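Local coordinates for uncharacterized protein (Methanosarcina mazei, PDB 3R6A) that is of unknown function but is a member of the glyoxalase/bleomycin resistance protein/dioxygenase superfamily and forms a two-chain assembly, at residues 46-50 with 51-55; 81-85 with 86-90; 94-98 with 99-103. All coordinates share one frame; numbering follows the deposited sequence.

Contact 1. Residues 46-50 with 51-55; sequences AQIST and ILLIA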
loop_
_atom_site.group_PDB
_atom_site.type_symbol
_atom_site.label_atom_id
_atom_site.label_comp_id
_atom_site.label_asym_id
_atom_site.label_seq_id
_atom_site.Cartn_x
_atom_site.Cartn_y
_atom_site.Cartn_z
ATOM N N ALA B 46 -11.221 5.041 -6.524
ATOM C CA ALA B 46 -12.168 4.566 -5.519
ATOM C C ALA B 46 -11.397 4.135 -4.277
ATOM O O ALA B 46 -10.223 3.774 -4.362
ATOM C CB ALA B 46 -12.968 3.386 -6.058
ATOM N N GLN B 47 -12.043 4.195 -3.118
ATOM C CA GLN B 47 -11.388 3.740 -1.898
ATOM C C GLN B 47 -12.299 2.770 -1.177
ATOM O O GLN B 47 -13.479 3.053 -0.973
ATOM C CB GLN B 47 -11.061 4.897 -0.948
ATOM C CG GLN B 47 -10.276 4.423 0.291
ATOM C CD GLN B 47 -9.997 5.529 1.293
ATOM O OE1 GLN B 47 -9.823 6.684 0.922
ATOM N NE2 GLN B 47 -9.935 5.168 2.574
ATOM N N ILE B 48 -11.756 1.614 -0.815
ATOM C CA ILE B 48 -12.509 0.614 -0.071
ATOM C C ILE B 48 -11.568 0.207 1.059
ATOM O O ILE B 48 -10.427 -0.191 0.806
ATOM C CB ILE B 48 -12.891 -0.580 -0.969
ATOM C CG1 ILE B 48 -13.672 -1.609 -0.150
ATOM C CG2 ILE B 48 -11.656 -1.175 -1.611
ATOM C CD1 ILE B 48 -14.451 -2.587 -0.995
ATOM N N SER B 49 -12.035 0.327 2.301
ATOM C CA SER B 49 -11.179 0.056 3.458
ATOM C C SER B 49 -9.988 1.010 3.254
ATOM O O SER B 49 -10.204 2.179 2.919
ATOM C CB SER B 49 -10.713 -1.403 3.478
ATOM O OG SER B 49 -9.948 -1.667 4.644
ATOM N N THR B 50 -8.757 0.532 3.440
ATOM C CA THR B 50 -7.571 1.378 3.246
ATOM C C THR B 50 -6.890 1.123 1.906
ATOM O O THR B 50 -5.691 1.355 1.742
ATOM C CB THR B 50 -6.527 1.202 4.385
ATOM O OG1 THR B 50 -6.104 -0.163 4.466
ATOM C CG2 THR B 50 -7.135 1.617 5.714
ATOM N N ILE B 51 -7.671 0.647 0.946
ATOM C CA ILE B 51 -7.159 0.382 -0.387
ATOM C C ILE B 51 -7.666 1.435 -1.364
ATOM O O ILE B 51 -8.847 1.753 -1.377
ATOM C CB ILE B 51 -7.629 -0.986 -0.904
ATOM C CG1 ILE B 51 -7.013 -2.102 -0.061
ATOM C CG2 ILE B 51 -7.236 -1.155 -2.368
ATOM C CD1 ILE B 51 -7.485 -3.471 -0.449
ATOM N N LEU B 52 -6.761 1.973 -2.175
ATOM C CA LEU B 52 -7.132 2.946 -3.187
ATOM C C LEU B 52 -7.089 2.191 -4.502
ATOM O O LEU B 52 -6.035 1.682 -4.891
ATOM C CB LEU B 52 -6.130 4.109 -3.251
ATOM C CG LEU B 52 -6.197 5.216 -2.198
ATOM C CD1 LEU B 52 -5.069 6.218 -2.444
ATOM C CD2 LEU B 52 -7.546 5.918 -2.275
ATOM N N LEU B 53 -8.238 2.090 -5.166
ATOM C CA LEU B 53 -8.324 1.416 -6.454
ATOM C C LEU B 53 -8.251 2.472 -7.551
ATOM O O LEU B 53 -9.090 3.375 -7.614
ATOM C CB LEU B 53 -9.642 0.644 -6.575
ATOM C CG LEU B 53 -9.811 -0.623 -5.745
ATOM C CD1 LEU B 53 -11.235 -1.153 -5.917
ATOM C CD2 LEU B 53 -8.794 -1.675 -6.188
ATOM N N ILE B 54 -7.235 2.359 -8.404
ATOM C CA ILE B 54 -7.029 3.292 -9.506
ATOM C C ILE B 54 -7.288 2.515 -10.794
ATOM O O ILE B 54 -6.596 1.538 -11.077
ATOM C CB ILE B 54 -5.583 3.820 -9.486
ATOM C CG1 ILE B 54 -5.293 4.439 -8.114
ATOM C CG2 ILE B 54 -5.377 4.843 -10.599
ATOM C CD1 ILE B 54 -3.856 4.840 -7.910
ATOM N N ALA B 55 -8.289 2.943 -11.564
ATOM C CA ALA B 55 -8.655 2.249 -12.794
ATOM C C ALA B 55 -8.437 3.064 -14.059
ATOM O O ALA B 55 -8.645 4.274 -14.080
ATOM C CB ALA B 55 -10.115 1.801 -12.716
#
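Ile51 meets Ile48 in a two-way backbone exchange that closes a tight hairpin. Its N-H bonds to Ile48 O at 2.9 Å, and Ile48 N returns a bond to Ile51 O. The two side chains lie next to each other and point the same way, with Ile48 CG2 at 4.1 Å from Ile51 CB. The first torsion of Ile48 (chi1 180°) puts CG1 opposite the backbone N, so that CG1 and CD1 lead off to pack near Glu25 and Leu28, and the CG2 branch does the touching. Branched, apolar isoleucines suit an extended backbone and a buried face.

Leu52 sits across from Gln47 as a non-hydrogen-bonded pair on the other face. Its CD2 reaches Gln47 CB at 3.9 Å, packing obliquely against the aliphatic stem of the glutamine. That stem runs fully extended (chi1 -176°, chi2 -177°) along the turn, and its amide then serves the turn itself: Gln47 NE2 donates to Ser49 O at 3.0 Å, nearly straight and within the amide plane. A long side chain with a polar end thus fits here: an apolar stem packs against leucine while the terminal amide is spent on a backbone carbonyl of the turn.

Leu53 pairs with Ala46 through two backbone bonds, Leu53 N to Ala46 O being 2.7 Å. The small Ala46 puts CB 4.3 Å from Leu53 CB, while Leu53 CD1 also approaches Ile48 CG2; helix 17-27 covers this face through Leu17 and Leu21. Together these features define an antiparallel beta hairpin with a two-residue loop, closed by a type II' turn, with Ser49 and Thr50 at its corner positions.

Contact 2. Residues 81-85 with 86-90; sequences TFLEE and NGAEI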
loop_
_atom_site.group_PDB
_atom_site.type_symbol
_atom_site.label_atom_id
_atom_site.label_comp_id
_atom_site.label_asym_id
_atom_site.label_seq_id
_atom_site.Cartn_x
_atom_site.Cartn_y
_atom_site.Cartn_z
ATOM N N THR B 81 7.782 20.560 5.246
ATOM C CA THR B 81 8.933 21.095 5.959
ATOM C C THR B 81 9.828 19.966 6.459
ATOM O O THR B 81 11.027 19.953 6.201
ATOM C CB THR B 81 8.486 21.956 7.155
ATOM O OG1 THR B 81 7.661 23.029 6.683
ATOM C CG2 THR B 81 9.700 22.537 7.886
ATOM N N PHE B 82 9.235 19.011 7.169
ATOM C CA PHE B 82 9.987 17.877 7.695
ATOM C C PHE B 82 10.717 17.149 6.573
ATOM O O PHE B 82 11.909 16.864 6.671
ATOM C CB PHE B 82 9.048 16.889 8.397
ATOM C CG PHE B 82 9.729 15.628 8.855
ATOM C CD1 PHE B 82 10.427 15.595 10.058
ATOM C CD2 PHE B 82 9.703 14.483 8.063
ATOM C CE1 PHE B 82 11.091 14.437 10.468
ATOM C CE2 PHE B 82 10.363 13.320 8.462
ATOM C CZ PHE B 82 11.059 13.297 9.667
ATOM N N LEU B 83 9.992 16.850 5.501
ATOM C CA LEU B 83 10.572 16.126 4.380
ATOM C C LEU B 83 11.752 16.851 3.732
ATOM O O LEU B 83 12.789 16.241 3.469
ATOM C CB LEU B 83 9.482 15.827 3.348
ATOM C CG LEU B 83 8.456 14.789 3.831
ATOM C CD1 LEU B 83 7.201 14.844 2.969
ATOM C CD2 LEU B 83 9.077 13.394 3.772
ATOM N N GLU B 84 11.603 18.148 3.492
ATOM C CA GLU B 84 12.676 18.921 2.873
ATOM C C GLU B 84 13.911 18.990 3.767
ATOM O O GLU B 84 15.034 19.105 3.277
ATOM C CB GLU B 84 12.193 20.340 2.559
ATOM C CG GLU B 84 11.005 20.393 1.619
ATOM C CD GLU B 84 10.545 21.812 1.349
ATOM O OE1 GLU B 84 10.380 22.577 2.322
ATOM O OE2 GLU B 84 10.343 22.159 0.167
ATOM N N GLU B 85 13.700 18.925 5.077
ATOM C CA GLU B 85 14.805 18.983 6.030
ATOM C C GLU B 85 15.367 17.595 6.296
ATOM O O GLU B 85 16.307 17.434 7.076
ATOM C CB GLU B 85 14.332 19.599 7.350
ATOM C CG GLU B 85 13.580 20.907 7.180
ATOM C CD GLU B 85 13.172 21.529 8.500
ATOM O OE1 GLU B 85 12.700 20.789 9.390
ATOM O OE2 GLU B 85 13.312 22.763 8.642
ATOM N N ASN B 86 14.798 16.586 5.644
ATOM C CA ASN B 86 15.265 15.225 5.851
ATOM C C ASN B 86 15.604 14.446 4.583
ATOM O O ASN B 86 15.322 13.252 4.480
ATOM C CB ASN B 86 14.248 14.466 6.705
ATOM C CG ASN B 86 14.318 14.857 8.172
ATOM O OD1 ASN B 86 15.194 14.398 8.907
ATOM N ND2 ASN B 86 13.410 15.723 8.601
ATOM N N GLY B 87 16.210 15.137 3.620
ATOM C CA GLY B 87 16.636 14.506 2.382
ATOM C C GLY B 87 15.601 14.126 1.340
ATOM O O GLY B 87 15.923 13.419 0.384
ATOM N N ALA B 88 14.366 14.585 1.503
ATOM C CA ALA B 88 13.319 14.265 0.538
ATOM C C ALA B 88 13.144 15.382 -0.487
ATOM O O ALA B 88 13.422 16.551 -0.200
ATOM C CB ALA B 88 12.003 14.013 1.262
ATOM N N GLU B 89 12.687 15.014 -1.680
ATOM C CA GLU B 89 12.461 15.974 -2.755
ATOM C C GLU B 89 10.970 16.074 -3.060
ATOM O O GLU B 89 10.317 15.058 -3.300
ATOM C CB GLU B 89 13.192 15.526 -4.023
ATOM C CG GLU B 89 14.699 15.380 -3.871
ATOM C CD GLU B 89 15.435 16.696 -4.023
ATOM O OE1 GLU B 89 15.096 17.664 -3.309
ATOM O OE2 GLU B 89 16.357 16.761 -4.861
ATOM N N ILE B 90 10.429 17.289 -3.041
ATOM C CA ILE B 90 9.016 17.473 -3.362
ATOM C C ILE B 90 8.981 17.576 -4.880
ATOM O O ILE B 90 9.443 18.572 -5.442
ATOM C CB ILE B 90 8.459 18.772 -2.755
ATOM C CG1 ILE B 90 8.795 18.838 -1.264
ATOM C CG2 ILE B 90 6.954 18.842 -2.976
ATOM C CD1 ILE B 90 8.236 17.692 -0.447
#
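Asn86 grips the end of the helix at Phe82 with its side-chain amide, and the polar contacts centre on two carbonyls of the last helical turn. Asn86 ND2 donates to Phe82 O at 2.7 Å, close to straight and nearly within the amide plane, though tilted from the carbonyl plane. Leu83 O takes two donors, Asn86 N and Ala88 N, each at 3.0 Å and arriving from opposite faces of its plane.

The same amide meets an aromatic face. ND2 lies 3.2 Å above the plane of the Phe82 ring, offset toward the rim, with amide and ring planes 32° apart. A trans first torsion in Phe82 (chi1 175°) lays one ring face against the asparagine amide.

Apolar packing follows the chain's return. Ala88 CB rests 3.7 Å from Leu83 CB, a fit that a small residue allows, and Ile90 CG1 crosses the Glu84 stem at about a right angle, while the Glu84 carboxylate forms a salt bridge with Lys80. Gly87 takes a positive phi (74°), natural for glycine, and lets the chain reverse. This is a glycine-containing helix C-cap with the 6→1 bond of a Schellman motif but without its 5→2 bond, leading helix 76-84 into strand 89-97.

Contact 3. Residues 94-98 with 99-103; sequences PSKVP and TGRNM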
loop_
_atom_site.group_PDB
_atom_site.type_symbol
_atom_site.label_atom_id
_atom_site.label_comp_id
_atom_site.label_asym_id
_atom_site.label_seq_id
_atom_site.Cartn_x
_atom_site.Cartn_y
_atom_site.Cartn_z
ATOM N N PRO B 94 2.865 21.256 -3.406
ATOM C CA PRO B 94 1.428 21.160 -3.103
ATOM C C PRO B 94 0.520 21.771 -4.172
ATOM O O PRO B 94 0.801 22.847 -4.708
ATOM C CB PRO B 94 1.304 21.896 -1.775
ATOM C CG PRO B 94 2.637 21.669 -1.133
ATOM C CD PRO B 94 3.590 21.877 -2.285
ATOM N N SER B 95 -0.571 21.076 -4.475
ATOM C CA SER B 95 -1.521 21.541 -5.474
ATOM C C SER B 95 -2.931 21.325 -4.971
ATOM O O SER B 95 -3.212 20.341 -4.288
ATOM C CB SER B 95 -1.346 20.771 -6.785
ATOM O OG SER B 95 -0.044 20.946 -7.311
ATOM N N LYS B 96 -3.820 22.247 -5.314
ATOM C CA LYS B 96 -5.206 22.131 -4.903
ATOM C C LYS B 96 -5.917 21.115 -5.791
ATOM O O LYS B 96 -5.719 21.084 -7.007
ATOM C CB LYS B 96 -5.900 23.494 -5.001
ATOM C CG LYS B 96 -5.294 24.553 -4.084
ATOM C CD LYS B 96 -5.950 25.919 -4.260
ATOM C CE LYS B 96 -7.415 25.903 -3.842
ATOM N NZ LYS B 96 -8.029 27.264 -3.932
ATOM N N VAL B 97 -6.728 20.267 -5.169
ATOM C CA VAL B 97 -7.500 19.266 -5.895
ATOM C C VAL B 97 -8.909 19.310 -5.313
ATOM O O VAL B 97 -9.121 19.858 -4.232
ATOM C CB VAL B 97 -6.889 17.845 -5.743
ATOM C CG1 VAL B 97 -5.529 17.791 -6.431
ATOM C CG2 VAL B 97 -6.747 17.480 -4.273
ATOM N N PRO B 98 -9.896 18.746 -6.024
ATOM C CA PRO B 98 -11.274 18.762 -5.520
ATOM C C PRO B 98 -11.452 18.316 -4.072
ATOM O O PRO B 98 -12.288 18.860 -3.344
ATOM C CB PRO B 98 -12.005 17.853 -6.504
ATOM C CG PRO B 98 -11.293 18.139 -7.787
ATOM C CD PRO B 98 -9.833 18.115 -7.355
ATOM N N THR B 99 -10.667 17.330 -3.648
ATOM C CA THR B 99 -10.773 16.814 -2.292
ATOM C C THR B 99 -9.885 17.527 -1.269
ATOM O O THR B 99 -9.938 17.217 -0.086
ATOM C CB THR B 99 -10.449 15.305 -2.249
ATOM O OG1 THR B 99 -9.155 15.076 -2.824
ATOM C CG2 THR B 99 -11.486 14.515 -3.033
ATOM N N GLY B 100 -9.077 18.480 -1.725
ATOM C CA GLY B 100 -8.206 19.199 -0.810
ATOM C C GLY B 100 -6.906 19.617 -1.468
ATOM O O GLY B 100 -6.905 20.432 -2.382
ATOM N N ARG B 101 -5.794 19.057 -1.002
ATOM C CA ARG B 101 -4.485 19.381 -1.571
ATOM C C ARG B 101 -3.601 18.145 -1.552
ATOM O O ARG B 101 -3.677 17.346 -0.626
ATOM C CB ARG B 101 -3.792 20.471 -0.750
ATOM C CG ARG B 101 -4.499 21.806 -0.708
ATOM C CD ARG B 101 -3.925 22.650 0.423
ATOM N NE ARG B 101 -2.506 22.943 0.237
ATOM C CZ ARG B 101 -1.634 23.078 1.232
ATOM N NH1 ARG B 101 -2.032 22.938 2.489
ATOM N NH2 ARG B 101 -0.368 23.362 0.975
ATOM N N ASN B 102 -2.763 17.985 -2.571
ATOM C CA ASN B 102 -1.861 16.836 -2.610
ATOM C C ASN B 102 -0.475 17.284 -3.040
ATOM O O ASN B 102 -0.285 18.406 -3.506
ATOM C CB ASN B 102 -2.300 15.773 -3.627
ATOM C CG ASN B 102 -3.773 15.428 -3.551
ATOM O OD1 ASN B 102 -4.374 15.410 -2.481
ATOM N ND2 ASN B 102 -4.355 15.116 -4.707
HETATM N N MSE B 103 0.484 16.381 -2.867
HETATM C CA MSE B 103 1.861 16.592 -3.298
HETATM C C MSE B 103 2.478 15.209 -3.413
HETATM O O MSE B 103 2.063 14.273 -2.725
HETATM C CB MSE B 103 2.658 17.452 -2.311
HETATM C CG MSE B 103 2.900 16.834 -0.952
HETATM SE SE MSE B 103 4.035 17.989 0.126
HETATM C CE MSE B 103 4.167 16.868 1.702
#
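Two torsions steer the Arg101 side chain: chi1 (-63°) starts it beside the backbone N, and a bend at chi3 (62°) swings the guanidinium along the hairpin to Pro94. Pro94 CB touches the guanidinium obliquely, 3.5 Å from Arg101 NH2, the two side chains crossing at a slant. The same NH2 makes a salt bridge with Asp77 at the start of the neighbouring helix.

Next along the strands, Pro94 and Met103, a selenomethionine, run side by side, with Pro94 CG and Met103 SE 4.1 Å apart; the long apolar side chain of Met103 is buried and also packs on Leu83. On the face opposite the Arg101 side chain, Val97 packs across that of Asn102 at about a right angle.

The backbone binds the strands at two levels. Ser95 and Asn102 exchange a pair of bonds, Ser95 N to Asn102 O being 2.9 Å. Val97 and Gly100 exchange another around the type I turn: Val97 N to Gly100 O is 2.8 Å and almost perfectly straight. Gly100 is called for by its own backbone angles (phi 148°), where a CB would strike the preceding carbonyl O, while Pro98 suits the first corner of the turn with its fixed phi.

Backbone bonds therefore set the hairpin's shape, while Asp77 offsets the charge of Arg101, and this salt bridge ties the hairpin to helix 76-84.

Overall arrangement
Along the chain the contacts come in series, 46-55, then 81-90, then 94-103, and all three reach one mixed sheet. Contact 1 lies on the opposite side of the chain's centre from the other two: its centre is 27 Å from that of contact 2 and 18 Å from that of contact 3. Contacts 2 and 3 share strand 89-97 and touch directly, Leu83 CD1 lying 3.9 Å from Met103 CE, so helix 76-84 packs on the hairpin that follows it. The two hairpins thus build opposite ends of one sheet. Contact 1 meets Ile8 of the second subunit, contact 2 Phe23 and Leu27 of the second subunit; contact 3 touches no other chain of the assembly.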